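Local coordinates for protein nitrophorin Cim l NP (Cimex lectularius, PDB 2IMQ) that carries heme-bound nitric oxide in bed bug saliva and releases it into the host during feeding, causing vasodilation, at residues L76-C90 and K113-Y125. Numbering follows the deposited sequence.
With HEM (protoporphyrin IX containing Fe), chain B.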
# COMPACT_ATOMS: atom_id res chain seq x y z
N LEU A 76 2.35 -2.88 -15.92
CA LEU A 76 2.13 -4.32 -15.92
C LEU A 76 0.67 -4.64 -15.76
O LEU A 76 0.12 -5.52 -16.42
CB LEU A 76 2.98 -5.00 -14.87
CG LEU A 76 4.48 -4.90 -15.07
CD1 LEU A 76 5.24 -5.71 -14.07
CD2 LEU A 76 4.87 -5.31 -16.50
N LYS A 77 0.00 -3.96 -14.83
CA LYS A 77 -1.41 -4.20 -14.60
C LYS A 77 -2.02 -3.06 -13.77
O LYS A 77 -1.39 -2.52 -12.86
CB LYS A 77 -1.61 -5.50 -13.81
CG LYS A 77 -3.06 -5.99 -13.77
CD LYS A 77 -3.54 -6.50 -15.14
CE LYS A 77 -5.03 -6.98 -15.08
NZ LYS A 77 -6.05 -6.13 -14.39
N ASN A 78 -3.25 -2.69 -14.11
CA ASN A 78 -4.18 -1.98 -13.20
C ASN A 78 -5.36 -2.85 -12.95
O ASN A 78 -5.91 -3.46 -13.90
CB ASN A 78 -4.67 -0.67 -13.83
CG ASN A 78 -5.82 -0.04 -13.09
OD1 ASN A 78 -6.98 -0.16 -13.48
ND2 ASN A 78 -5.52 0.58 -11.95
N THR A 79 -5.78 -2.92 -11.68
CA THR A 79 -6.92 -3.70 -11.30
C THR A 79 -7.77 -2.82 -10.41
O THR A 79 -7.24 -2.27 -9.45
CB THR A 79 -6.51 -4.93 -10.53
OG1 THR A 79 -5.62 -5.71 -11.31
CG2 THR A 79 -7.72 -5.80 -10.23
N ILE A 80 -9.05 -2.69 -10.69
CA ILE A 80 -9.97 -2.01 -9.81
C ILE A 80 -11.19 -2.84 -9.45
O ILE A 80 -11.72 -3.65 -10.25
CB ILE A 80 -10.40 -0.63 -10.36
CG1 ILE A 80 -11.17 -0.78 -11.67
CG2 ILE A 80 -9.20 0.30 -10.50
CD1 ILE A 80 -11.71 0.54 -12.24
N THR A 81 -11.62 -2.63 -8.22
CA THR A 81 -12.90 -3.13 -7.73
C THR A 81 -13.72 -1.93 -7.30
O THR A 81 -13.35 -0.78 -7.56
CB THR A 81 -12.73 -4.13 -6.58
OG1 THR A 81 -12.21 -3.46 -5.43
CG2 THR A 81 -11.73 -5.21 -6.91
N GLU A 82 -14.84 -2.14 -6.64
CA GLU A 82 -15.56 -0.98 -6.18
C GLU A 82 -14.79 -0.16 -5.12
O GLU A 82 -14.98 1.05 -5.07
CB GLU A 82 -16.95 -1.37 -5.67
CG GLU A 82 -18.02 -1.26 -6.75
CD GLU A 82 -18.26 0.19 -7.13
OE1 GLU A 82 -18.83 0.94 -6.29
OE2 GLU A 82 -17.86 0.59 -8.23
N THR A 83 -13.95 -0.82 -4.32
CA THR A 83 -13.32 -0.17 -3.19
C THR A 83 -11.83 -0.17 -3.23
O THR A 83 -11.22 0.45 -2.35
CB THR A 83 -13.74 -0.82 -1.86
OG1 THR A 83 -13.29 -2.18 -1.85
CG2 THR A 83 -15.26 -0.81 -1.71
N MET A 84 -11.21 -0.85 -4.18
CA MET A 84 -9.74 -0.97 -4.22
C MET A 84 -9.22 -0.73 -5.65
O MET A 84 -9.87 -1.04 -6.62
CB MET A 84 -9.24 -2.34 -3.81
CG MET A 84 -9.52 -2.76 -2.35
SD MET A 84 -9.03 -4.39 -2.02
CE MET A 84 -10.44 -5.20 -2.69
N GLY A 85 -8.00 -0.24 -5.73
CA GLY A 85 -7.28 -0.11 -6.99
C GLY A 85 -5.82 -0.48 -6.73
O GLY A 85 -5.22 -0.06 -5.72
N LEU A 86 -5.22 -1.27 -7.62
CA LEU A 86 -3.81 -1.58 -7.54
C LEU A 86 -3.22 -1.51 -8.94
O LEU A 86 -3.72 -2.16 -9.86
CB LEU A 86 -3.56 -2.99 -7.01
CG LEU A 86 -2.12 -3.49 -6.86
CD1 LEU A 86 -1.30 -2.63 -5.88
CD2 LEU A 86 -2.13 -4.95 -6.49
N THR A 87 -2.13 -0.75 -9.06
CA THR A 87 -1.42 -0.62 -10.33
C THR A 87 0.04 -0.93 -10.06
O THR A 87 0.61 -0.41 -9.10
CB THR A 87 -1.60 0.78 -10.89
OG1 THR A 87 -2.99 1.10 -10.97
CG2 THR A 87 -1.03 0.85 -12.31
N VAL A 88 0.68 -1.68 -10.98
CA VAL A 88 2.09 -1.96 -10.90
C VAL A 88 2.75 -1.53 -12.21
O VAL A 88 2.26 -1.93 -13.27
CB VAL A 88 2.36 -3.45 -10.60
CG1 VAL A 88 3.81 -3.67 -10.46
CG2 VAL A 88 1.64 -3.86 -9.30
N TYR A 89 3.82 -0.77 -12.10
CA TYR A 89 4.63 -0.34 -13.23
C TYR A 89 6.03 -0.88 -13.05
O TYR A 89 6.55 -1.02 -11.94
CB TYR A 89 4.74 1.20 -13.25
CG TYR A 89 3.46 1.93 -13.36
CD1 TYR A 89 2.82 2.37 -12.22
CD2 TYR A 89 2.88 2.20 -14.57
CE1 TYR A 89 1.64 3.08 -12.31
CE2 TYR A 89 1.70 2.91 -14.67
CZ TYR A 89 1.07 3.37 -13.51
OH TYR A 89 -0.13 4.03 -13.58
N CYS A 90 6.69 -1.18 -14.20
CA CYS A 90 8.06 -1.59 -14.15
C CYS A 90 8.79 -0.98 -15.32
O CYS A 90 8.20 -0.82 -16.38
CB CYS A 90 8.15 -3.12 -14.22
SG CYS A 90 9.83 -3.88 -14.11
N LYS A 113 -18.84 -7.73 -2.65
CA LYS A 113 -17.50 -7.60 -3.21
C LYS A 113 -16.81 -6.29 -2.81
O LYS A 113 -16.04 -5.76 -3.60
CB LYS A 113 -17.45 -7.68 -4.75
CG LYS A 113 -18.15 -8.85 -5.47
CD LYS A 113 -18.32 -8.58 -7.00
CE LYS A 113 -19.06 -7.25 -7.30
NZ LYS A 113 -20.11 -6.90 -6.29
N LYS A 114 -17.09 -5.80 -1.59
CA LYS A 114 -16.46 -4.56 -1.08
C LYS A 114 -15.19 -4.78 -0.30
O LYS A 114 -14.42 -3.84 -0.14
CB LYS A 114 -17.42 -3.79 -0.21
CG LYS A 114 -18.61 -3.21 -0.98
CD LYS A 114 -18.80 -1.74 -0.62
CE LYS A 114 -19.40 -1.53 0.75
NZ LYS A 114 -19.54 -0.08 1.08
N SER A 115 -14.97 -5.97 0.20
CA SER A 115 -13.78 -6.31 0.99
C SER A 115 -13.04 -7.50 0.39
O SER A 115 -13.64 -8.34 -0.31
CB SER A 115 -14.19 -6.62 2.43
OG SER A 115 -14.72 -5.46 3.07
N GLY A 116 -11.74 -7.55 0.61
CA GLY A 116 -10.90 -8.60 0.11
C GLY A 116 -9.57 -8.01 -0.25
O GLY A 116 -9.02 -7.24 0.53
N GLY A 117 -9.06 -8.36 -1.42
CA GLY A 117 -7.85 -7.81 -1.87
C GLY A 117 -7.51 -8.21 -3.28
O GLY A 117 -8.28 -8.91 -3.98
N ILE A 118 -6.35 -7.74 -3.70
CA ILE A 118 -5.78 -7.93 -5.07
C ILE A 118 -4.35 -8.31 -4.91
O ILE A 118 -3.62 -7.70 -4.10
CB ILE A 118 -5.86 -6.64 -5.86
CG1 ILE A 118 -7.29 -6.08 -5.92
CG2 ILE A 118 -5.32 -6.84 -7.34
CD1 ILE A 118 -7.38 -4.70 -6.41
N VAL A 119 -3.89 -9.30 -5.69
CA VAL A 119 -2.48 -9.59 -5.74
C VAL A 119 -2.02 -9.58 -7.20
O VAL A 119 -2.58 -10.31 -7.99
CB VAL A 119 -2.11 -10.98 -5.16
CG1 VAL A 119 -0.65 -11.09 -5.03
CG2 VAL A 119 -2.76 -11.23 -3.88
N THR A 120 -1.01 -8.81 -7.50
CA THR A 120 -0.38 -8.80 -8.84
C THR A 120 1.03 -9.25 -8.67
O THR A 120 1.79 -8.73 -7.85
CB THR A 120 -0.47 -7.37 -9.41
OG1 THR A 120 -1.82 -7.05 -9.71
CG2 THR A 120 0.32 -7.22 -10.71
N SER A 121 1.43 -10.22 -9.52
CA SER A 121 2.73 -10.83 -9.43
C SER A 121 3.38 -10.91 -10.82
O SER A 121 2.71 -11.00 -11.82
CB SER A 121 2.65 -12.26 -8.87
OG SER A 121 2.07 -12.28 -7.57
N PHE A 122 4.67 -10.93 -10.84
CA PHE A 122 5.47 -10.97 -12.11
C PHE A 122 6.89 -11.31 -11.81
O PHE A 122 7.39 -11.16 -10.69
CB PHE A 122 5.38 -9.62 -12.84
CG PHE A 122 6.06 -8.48 -12.11
CD1 PHE A 122 7.36 -8.18 -12.39
CD2 PHE A 122 5.37 -7.71 -11.14
CE1 PHE A 122 8.01 -7.19 -11.74
CE2 PHE A 122 6.04 -6.69 -10.47
CZ PHE A 122 7.35 -6.43 -10.76
N THR A 123 7.58 -11.80 -12.85
CA THR A 123 8.93 -12.23 -12.66
C THR A 123 9.86 -11.44 -13.56
O THR A 123 9.59 -11.28 -14.75
CB THR A 123 9.01 -13.72 -13.05
OG1 THR A 123 8.30 -14.51 -12.07
CG2 THR A 123 10.43 -14.21 -13.04
N ILE A 124 10.95 -10.96 -12.98
CA ILE A 124 12.04 -10.34 -13.74
C ILE A 124 13.34 -10.90 -13.22
O ILE A 124 13.52 -11.09 -12.02
CB ILE A 124 12.03 -8.76 -13.74
CG1 ILE A 124 11.97 -8.18 -12.33
CG2 ILE A 124 10.85 -8.29 -14.53
CD1 ILE A 124 12.14 -6.65 -12.31
N TYR A 125 14.24 -11.22 -14.16
CA TYR A 125 15.53 -11.79 -13.81
C TYR A 125 15.38 -13.04 -12.96
O TYR A 125 16.14 -13.28 -12.01
CB TYR A 125 16.40 -10.74 -13.16
CG TYR A 125 16.53 -9.47 -13.98
CD1 TYR A 125 15.95 -8.27 -13.56
CD2 TYR A 125 17.28 -9.45 -15.16
CE1 TYR A 125 16.08 -7.13 -14.29
CE2 TYR A 125 17.41 -8.29 -15.91
CZ TYR A 125 16.83 -7.13 -15.48
OH TYR A 125 16.98 -5.98 -16.22
CHA HEM B . -7.00 3.90 -13.07
CHB HEM B . -4.79 5.98 -9.29
CHC HEM B . -9.01 7.71 -7.78
CHD HEM B . -11.30 5.44 -11.29
C1A HEM B . -6.02 4.32 -12.22
C2A HEM B . -4.61 4.08 -12.35
C3A HEM B . -4.01 4.64 -11.27
C4A HEM B . -5.02 5.26 -10.46
CMA HEM B . -2.52 4.66 -10.98
CAA HEM B . -3.88 3.33 -13.49
CBA HEM B . -3.43 4.47 -14.44
CGA HEM B . -2.75 3.93 -15.69
O1A HEM B . -3.46 3.49 -16.60
O2A HEM B . -1.50 3.99 -15.81
C1B HEM B . -5.74 6.63 -8.58
C2B HEM B . -5.50 7.42 -7.39
C3B HEM B . -6.65 7.92 -6.97
C4B HEM B . -7.67 7.46 -7.88
CMB HEM B . -4.09 7.53 -6.91
CAB HEM B . -6.94 8.79 -5.76
CBB HEM B . -5.97 9.52 -5.18
C1C HEM B . -10.04 7.31 -8.59
C2C HEM B . -11.44 7.57 -8.41
C3C HEM B . -12.06 6.98 -9.43
C4C HEM B . -11.10 6.24 -10.19
CMC HEM B . -12.09 8.51 -7.38
CAC HEM B . -13.55 6.99 -9.72
CBC HEM B . -14.44 6.51 -8.85
C1D HEM B . -10.35 4.79 -12.04
C2D HEM B . -10.67 3.90 -13.14
C3D HEM B . -9.36 3.46 -13.70
C4D HEM B . -8.35 4.08 -12.89
CMD HEM B . -12.06 3.54 -13.66
CAD HEM B . -9.23 2.49 -14.89
CBD HEM B . -9.70 3.26 -16.11
CGD HEM B . -9.30 2.55 -17.37
O1D HEM B . -9.65 3.09 -18.47
O2D HEM B . -8.66 1.47 -17.24
NA HEM B . -6.26 5.07 -11.07
NB HEM B . -7.08 6.65 -8.83
NC HEM B . -9.87 6.48 -9.65
ND HEM B . -8.97 4.84 -11.92
FE HEM B . -8.04 5.88 -10.45
O HOH W 1 -3.24 -4.81 -10.60
O HOH W 2 -13.70 -4.25 -3.55
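Leu76 lays its CD1 methyl on one face of the Phe122 ring, a CH-pi contact 3.5 Å from the ring centroid and only 12° off the normal. At the CE2 corner Val88 CG1 approaches obliquely at 3.8 Å, and Cys90 SG lies 5.5 Å from the ring centroid, again oblique to it, and touches Ile124 CD1 at 4.0 Å. A chi1 of 67° sets Phe122 CG between the backbone N and the carbonyl carbon; the Leu76 and Phe122 side chains cross at about a right angle, and the Phe129 ring of strand 127-135 meets that of Phe122 with the two planes nearly parallel. On the far side of the hairpin, heme propionate O2A lies in plane at the edge of the Tyr89 ring and accepts a hydrogen bond from Tyr89 OH.

Farther along, Ile118 fills the middle of the interface. Its CG2 meets Leu86 CD2 at 3.8 Å and also touches Thr79 CG2, while its CD1 reaches Met84 CB. Just before it in the chain come Gly116 and Gly117, and Met84 SD rests 3.6 Å from Gly117 CA. Val88 CG2 and Thr120 CG2 meet tip to tip.

At the hairpin turn Thr83 OG1 donates to Lys114 O (2.6 Å) from above the carbonyl plane. Thr120 OG1 is also hydrogen-bonded to Thr104 OG1.

The hairpin 76-90, with a classic beta bulge where Leu76 and Lys77 face Val88, thus packs its inner face on strand 116-124 of the facing five-stranded sheet, as in the beta-sandwich of the DNase I-like fold. Its other face carries Asn78, Ile80 and Thr87 to the heme. The contact is mostly methyl and aromatic packing with one direct hydrogen bond across it, and two waters satisfy the rest: one joins the Thr79 and Thr120 hydroxyls and donates to Leu86 O, the other pairs with Thr81 OG1 and donates to Thr83 OG1 and Lys113 O.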